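Local atomic coordinates of phosphoribosylaminoimidazole carboxylase, ATPase subunit (PDB entry 3AX6), a protein that probably uses ATP to join bicarbonate to 5-aminoimidazole ribonucleotide, giving N5-carboxyaminoimidazole ribonucleotide in de novo purine biosynthesis. Residues M181-E186 with F278-R283; G188-Y193 with V231-E236. All blocks are in the same frame, centred on the assembly; numbering follows the deposited sequence.

Contact 1: M181-E186 with F278-R283; sequences MVARNE and FEQHIR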
loop_
_atom_site.group_PDB
_atom_site.type_symbol
_atom_site.label_atom_id
_atom_site.label_comp_id
_atom_site.label_asym_id
_atom_site.label_seq_id
_atom_site.Cartn_x
_atom_site.Cartn_y
_atom_site.Cartn_z
HETATM N N MSE A 181 -8.443 -1.509 -16.964
HETATM C CA MSE A 181 -7.004 -1.317 -16.978
HETATM C C MSE A 181 -6.391 -2.557 -17.616
HETATM O O MSE A 181 -6.804 -3.678 -17.327
HETATM C CB MSE A 181 -6.446 -1.192 -15.552
HETATM C CG MSE A 181 -7.082 -0.111 -14.684
HETATM SE SE MSE A 181 -6.949 1.654 -15.429
HETATM C CE MSE A 181 -5.028 1.831 -15.508
ATOM N N VAL A 182 -5.411 -2.361 -18.488
ATOM C CA VAL A 182 -4.721 -3.481 -19.109
ATOM C C VAL A 182 -3.226 -3.131 -19.239
ATOM O O VAL A 182 -2.844 -2.076 -19.752
ATOM C CB VAL A 182 -5.371 -3.861 -20.474
ATOM C CG1 VAL A 182 -5.728 -2.628 -21.251
ATOM C CG2 VAL A 182 -4.428 -4.739 -21.275
ATOM N N ALA A 183 -2.377 -4.008 -18.720
ATOM C CA ALA A 183 -0.945 -3.769 -18.768
ATOM C C ALA A 183 -0.290 -4.728 -19.742
ATOM O O ALA A 183 -0.764 -5.852 -19.941
ATOM C CB ALA A 183 -0.343 -3.942 -17.386
ATOM N N ARG A 184 0.805 -4.280 -20.344
ATOM C CA ARG A 184 1.530 -5.101 -21.297
ATOM C C ARG A 184 3.033 -4.855 -21.191
ATOM O O ARG A 184 3.476 -3.718 -20.996
ATOM C CB ARG A 184 1.041 -4.804 -22.724
ATOM C CG ARG A 184 1.730 -5.609 -23.818
ATOM C CD ARG A 184 1.093 -5.334 -25.184
ATOM N NE ARG A 184 1.737 -6.055 -26.288
ATOM C CZ ARG A 184 2.951 -5.781 -26.766
ATOM N NH1 ARG A 184 3.678 -4.797 -26.243
ATOM N NH2 ARG A 184 3.434 -6.482 -27.780
ATOM N N ASN A 185 3.786 -5.947 -21.322
ATOM C CA ASN A 185 5.254 -6.001 -21.293
ATOM C C ASN A 185 5.789 -5.778 -22.689
ATOM O O ASN A 185 5.040 -5.824 -23.657
ATOM C CB ASN A 185 5.731 -7.401 -20.908
ATOM C CG ASN A 185 6.000 -7.536 -19.461
ATOM O OD1 ASN A 185 6.323 -8.622 -18.981
ATOM N ND2 ASN A 185 5.879 -6.428 -18.735
ATOM N N GLU A 186 7.098 -5.583 -22.793
ATOM C CA GLU A 186 7.706 -5.436 -24.101
ATOM C C GLU A 186 7.795 -6.858 -24.666
ATOM O O GLU A 186 7.795 -7.057 -25.878
ATOM C CB GLU A 186 9.093 -4.804 -23.999
ATOM C CG GLU A 186 9.641 -4.360 -25.344
ATOM C CD GLU A 186 10.691 -3.274 -25.219
ATOM O OE1 GLU A 186 11.112 -2.724 -26.258
ATOM O OE2 GLU A 186 11.097 -2.965 -24.079
ATOM N N PHE A 278 -0.478 0.419 -9.983
ATOM C CA PHE A 278 0.813 1.090 -9.856
ATOM C C PHE A 278 1.977 0.103 -9.810
ATOM O O PHE A 278 3.027 0.349 -10.399
ATOM C CB PHE A 278 0.801 1.991 -8.626
ATOM C CG PHE A 278 -0.151 3.146 -8.747
ATOM C CD1 PHE A 278 0.188 4.266 -9.505
ATOM C CD2 PHE A 278 -1.396 3.108 -8.128
ATOM C CE1 PHE A 278 -0.703 5.332 -9.643
ATOM C CE2 PHE A 278 -2.289 4.163 -8.257
ATOM C CZ PHE A 278 -1.946 5.279 -9.015
ATOM N N GLU A 279 1.799 -1.011 -9.109
ATOM C CA GLU A 279 2.843 -2.022 -9.083
ATOM C C GLU A 279 2.903 -2.616 -10.492
ATOM O O GLU A 279 3.973 -2.839 -11.047
ATOM C CB GLU A 279 2.506 -3.149 -8.104
ATOM C CG GLU A 279 3.554 -4.248 -8.104
ATOM C CD GLU A 279 3.159 -5.450 -7.288
ATOM O OE1 GLU A 279 2.386 -5.285 -6.325
ATOM O OE2 GLU A 279 3.637 -6.558 -7.598
ATOM N N GLN A 280 1.727 -2.865 -11.057
ATOM C CA GLN A 280 1.604 -3.452 -12.388
ATOM C C GLN A 280 2.339 -2.612 -13.429
ATOM O O GLN A 280 3.037 -3.145 -14.298
ATOM C CB GLN A 280 0.123 -3.574 -12.761
ATOM C CG GLN A 280 -0.163 -4.534 -13.900
ATOM C CD GLN A 280 0.115 -5.978 -13.519
ATOM O OE1 GLN A 280 1.269 -6.391 -13.388
ATOM N NE2 GLN A 280 -0.945 -6.749 -13.323
ATOM N N HIS A 281 2.182 -1.295 -13.327
ATOM C CA HIS A 281 2.824 -0.366 -14.244
ATOM C C HIS A 281 4.346 -0.486 -14.175
ATOM O O HIS A 281 5.030 -0.467 -15.209
ATOM C CB HIS A 281 2.402 1.069 -13.918
ATOM C CG HIS A 281 2.912 2.085 -14.895
ATOM N ND1 HIS A 281 2.518 2.109 -16.216
ATOM C CD2 HIS A 281 3.793 3.103 -14.744
ATOM C CE1 HIS A 281 3.135 3.098 -16.838
ATOM N NE2 HIS A 281 3.916 3.716 -15.967
ATOM N N ILE A 282 4.871 -0.606 -12.956
ATOM C CA ILE A 282 6.311 -0.739 -12.768
ATOM C C ILE A 282 6.774 -2.050 -13.387
ATOM O O ILE A 282 7.777 -2.086 -14.103
ATOM C CB ILE A 282 6.712 -0.735 -11.268
ATOM C CG1 ILE A 282 6.256 0.566 -10.598
ATOM C CG2 ILE A 282 8.225 -0.888 -11.135
ATOM C CD1 ILE A 282 6.725 1.824 -11.296
ATOM N N ARG A 283 6.044 -3.124 -13.113
ATOM C CA ARG A 283 6.393 -4.424 -13.680
ATOM C C ARG A 283 6.455 -4.352 -15.205
ATOM O O ARG A 283 7.396 -4.852 -15.815
ATOM C CB ARG A 283 5.370 -5.502 -13.294
ATOM C CG ARG A 283 5.365 -5.941 -11.824
ATOM C CD ARG A 283 4.569 -7.236 -11.706
ATOM N NE ARG A 283 4.215 -7.602 -10.342
ATOM C CZ ARG A 283 4.230 -8.852 -9.889
ATOM N NH1 ARG A 283 4.588 -9.844 -10.698
ATOM N NH2 ARG A 283 3.883 -9.117 -8.637
#

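Contact 2: G188-Y193 with V231-E236; sequences GEIACY and VVEALE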
loop_
_atom_site.group_PDB
_atom_site.type_symbol
_atom_site.label_atom_id
_atom_site.label_comp_id
_atom_site.label_asym_id
_atom_site.label_seq_id
_atom_site.Cartn_x
_atom_site.Cartn_y
_atom_site.Cartn_z
ATOM N N GLY A 188 5.533 -8.887 -24.509
ATOM C CA GLY A 188 4.228 -9.205 -25.057
ATOM C C GLY A 188 3.236 -9.780 -24.061
ATOM O O GLY A 188 2.083 -10.022 -24.410
ATOM N N GLU A 189 3.666 -10.014 -22.826
ATOM C CA GLU A 189 2.742 -10.546 -21.833
ATOM C C GLU A 189 1.673 -9.495 -21.522
ATOM O O GLU A 189 1.995 -8.317 -21.364
ATOM C CB GLU A 189 3.487 -10.935 -20.547
ATOM C CG GLU A 189 2.549 -11.125 -19.363
ATOM C CD GLU A 189 3.189 -11.806 -18.162
ATOM O OE1 GLU A 189 4.346 -11.480 -17.825
ATOM O OE2 GLU A 189 2.515 -12.660 -17.544
ATOM N N ILE A 190 0.407 -9.915 -21.457
ATOM C CA ILE A 190 -0.695 -8.996 -21.148
ATOM C C ILE A 190 -1.363 -9.379 -19.830
ATOM O O ILE A 190 -1.402 -10.546 -19.457
ATOM C CB ILE A 190 -1.804 -8.976 -22.254
ATOM C CG1 ILE A 190 -2.362 -10.383 -22.456
ATOM C CG2 ILE A 190 -1.251 -8.424 -23.563
ATOM C CD1 ILE A 190 -3.460 -10.490 -23.517
ATOM N N ALA A 191 -1.879 -8.378 -19.128
ATOM C CA ALA A 191 -2.559 -8.575 -17.854
ATOM C C ALA A 191 -3.810 -7.704 -17.891
ATOM O O ALA A 191 -3.720 -6.483 -17.949
ATOM C CB ALA A 191 -1.650 -8.146 -16.705
ATOM N N CYS A 192 -4.979 -8.325 -17.863
ATOM C CA CYS A 192 -6.209 -7.553 -17.931
ATOM C C CYS A 192 -6.961 -7.549 -16.607
ATOM O O CYS A 192 -7.122 -8.581 -15.961
ATOM C CB CYS A 192 -7.105 -8.093 -19.052
ATOM S SG CYS A 192 -8.500 -7.010 -19.471
ATOM N N TYR A 193 -7.425 -6.368 -16.219
ATOM C CA TYR A 193 -8.159 -6.192 -14.975
ATOM C C TYR A 193 -9.648 -6.330 -15.188
ATOM O O TYR A 193 -10.117 -6.430 -16.314
ATOM C CB TYR A 193 -7.852 -4.811 -14.381
ATOM C CG TYR A 193 -6.526 -4.771 -13.651
ATOM C CD1 TYR A 193 -6.422 -5.179 -12.322
ATOM C CD2 TYR A 193 -5.366 -4.365 -14.304
ATOM C CE1 TYR A 193 -5.191 -5.179 -11.666
ATOM C CE2 TYR A 193 -4.138 -4.366 -13.661
ATOM C CZ TYR A 193 -4.054 -4.773 -12.346
ATOM O OH TYR A 193 -2.828 -4.770 -11.727
ATOM N N VAL A 231 -6.697 -3.294 -27.888
ATOM C CA VAL A 231 -6.208 -1.922 -28.035
ATOM C C VAL A 231 -4.718 -1.843 -27.697
ATOM O O VAL A 231 -3.910 -1.351 -28.484
ATOM C CB VAL A 231 -6.951 -0.934 -27.111
ATOM C CG1 VAL A 231 -6.228 0.408 -27.116
ATOM C CG2 VAL A 231 -8.388 -0.756 -27.572
ATOM N N VAL A 232 -4.361 -2.336 -26.519
ATOM C CA VAL A 232 -2.978 -2.306 -26.091
ATOM C C VAL A 232 -2.126 -3.220 -26.976
ATOM O O VAL A 232 -0.936 -2.967 -27.172
ATOM C CB VAL A 232 -2.861 -2.701 -24.597
ATOM C CG1 VAL A 232 -3.536 -4.034 -24.358
ATOM C CG2 VAL A 232 -1.400 -2.763 -24.184
ATOM N N GLU A 233 -2.738 -4.268 -27.527
ATOM C CA GLU A 233 -2.008 -5.181 -28.401
ATOM C C GLU A 233 -1.682 -4.487 -29.721
ATOM O O GLU A 233 -0.574 -4.619 -30.245
ATOM C CB GLU A 233 -2.828 -6.443 -28.689
ATOM C CG GLU A 233 -2.866 -7.473 -27.566
ATOM C CD GLU A 233 -1.591 -8.294 -27.452
ATOM O OE1 GLU A 233 -1.627 -9.349 -26.782
ATOM O OE2 GLU A 233 -0.555 -7.891 -28.020
ATOM N N ALA A 234 -2.646 -3.747 -30.257
ATOM C CA ALA A 234 -2.439 -3.035 -31.515
ATOM C C ALA A 234 -1.362 -1.980 -31.314
ATOM O O ALA A 234 -0.510 -1.771 -32.172
ATOM C CB ALA A 234 -3.737 -2.379 -31.971
ATOM N N LEU A 235 -1.409 -1.311 -30.172
ATOM C CA LEU A 235 -0.425 -0.289 -29.856
ATOM C C LEU A 235 0.927 -0.919 -29.550
ATOM O O LEU A 235 1.952 -0.243 -29.630
ATOM C CB LEU A 235 -0.843 0.526 -28.617
ATOM C CG LEU A 235 -1.826 1.697 -28.671
ATOM C CD1 LEU A 235 -1.465 2.600 -29.836
ATOM C CD2 LEU A 235 -3.230 1.192 -28.814
ATOM N N GLU A 236 0.928 -2.208 -29.207
ATOM C CA GLU A 236 2.166 -2.889 -28.811
ATOM C C GLU A 236 2.628 -2.089 -27.598
ATOM O O GLU A 236 3.820 -1.848 -27.385
ATOM C CB GLU A 236 3.221 -2.823 -29.917
ATOM C CG GLU A 236 3.117 -3.930 -30.950
ATOM C CD GLU A 236 4.094 -3.740 -32.095
ATOM O OE1 GLU A 236 4.260 -4.681 -32.895
ATOM O OE2 GLU A 236 4.693 -2.646 -32.198
#

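Contact 1: M181-E186 with F278-R283
Ala183 and Gln280 meet where the strand runs past the helix: the methyl CB of Ala183 sits 3.5 Å from CG of Gln280. The CB of each residue points toward the other segment. The glutamine puts its CG anti to the backbone N (chi1 -162°), then bends at chi2 (68°), so the methylene does the touching while the amide turns off to another partner; NE2 is hydrogen-bonded to Gly291 O. Ile240, from strand 239-248, packs against both residues of the pair. Just past the strand, the end of the Asn185 side chain comes close to the backbone of Arg283, beside Asn287 and Leu290. Arg283 itself leads away from the strand. Its guanidinium grips Glu279 one turn back, side-on, with NE 3.0 Å and NH2 2.8 Å from the same OE2. This two-nitrogen grip, with the oxygen close to the guanidinium plane, should limit the rotation of that group, together with bonds from NH1 to Pro289 O and from NH2 to Leu328 O of the second subunit. The whole is a buried helix-on-sheet packing, with helix 277-285 laid against one face of the long antiparallel sheet of an ATP-grasp enzyme.

Contact 2: G188-Y193 with V231-E236
Glu233 faces Ile190 with a carboxylate divided between two kinds of neighbour: OE2 forms a long, weak ion pair with Arg184 NE, while OE1 lies against the methyl groups of Ile190. CG2 of Ile190 is 3.4 Å from OE1 of Glu233, and CD1 of Ile190 lies 3.9 Å from the same OE1. The carboxyl carbon follows close behind, with CD of Glu233 3.9 Å from CG2 of Ile190, and the two side chains run across each other at about a right angle. Each is brought there by its torsions. Glu233 holds CG beside its backbone N, anti to the carbonyl carbon, and a second bend at chi2 (-77°) swings the carboxylate off the helix and over to the strand. Ile190 sets CG1 between the backbone N and the carbonyl carbon (chi1 58°), with CG2 beside the N, so that the branch and the extended CG1-CD1 arm both face the acid. Ile190 also packs on Thr229, one helical turn before Glu233. Val232 faces the strand as well, but its side chain rests on Val182, Arg184 and Phe241 of the neighbouring strands. Just beyond, the helix ends in a Schellman motif: Glu236, with positive phi, is the C-prime residue, Gly237 N turns back to Val232 O, and the Glu236 N bond to Glu233 O is weak. Chemically, methyls packed on a carboxylate oxygen make a van der Waals contact that does nothing to neutralise the charge; Arg184 probably offsets part of it, and at this surface site solvent may do the rest.

How the contacts relate
Contacts 1 and 2 sit on successive strands of one antiparallel hairpin, 174-184 and 190-198, with centres about 9 Å apart. Probable backbone hydrogen bonds join them, Ala183 O to Ala191 N at 2.9 Å and Met181 O to Tyr193 N at 3.0 Å. Their helices pack on opposite faces of the sheet, helix 277-285 on one and helix 218-235 on the other. Gln280 of contact 1 also reaches Tyr193 of contact 2 through a weak hydrogen bond, NE2 to OH, 3.2 Å. Along the chain, contact 2 is nested inside the loop that contact 1 closes. Neither lies at the nucleotide site, although strand 174-184 carries the ADP-pocket residues Ile174 and Glu177 nearer its start.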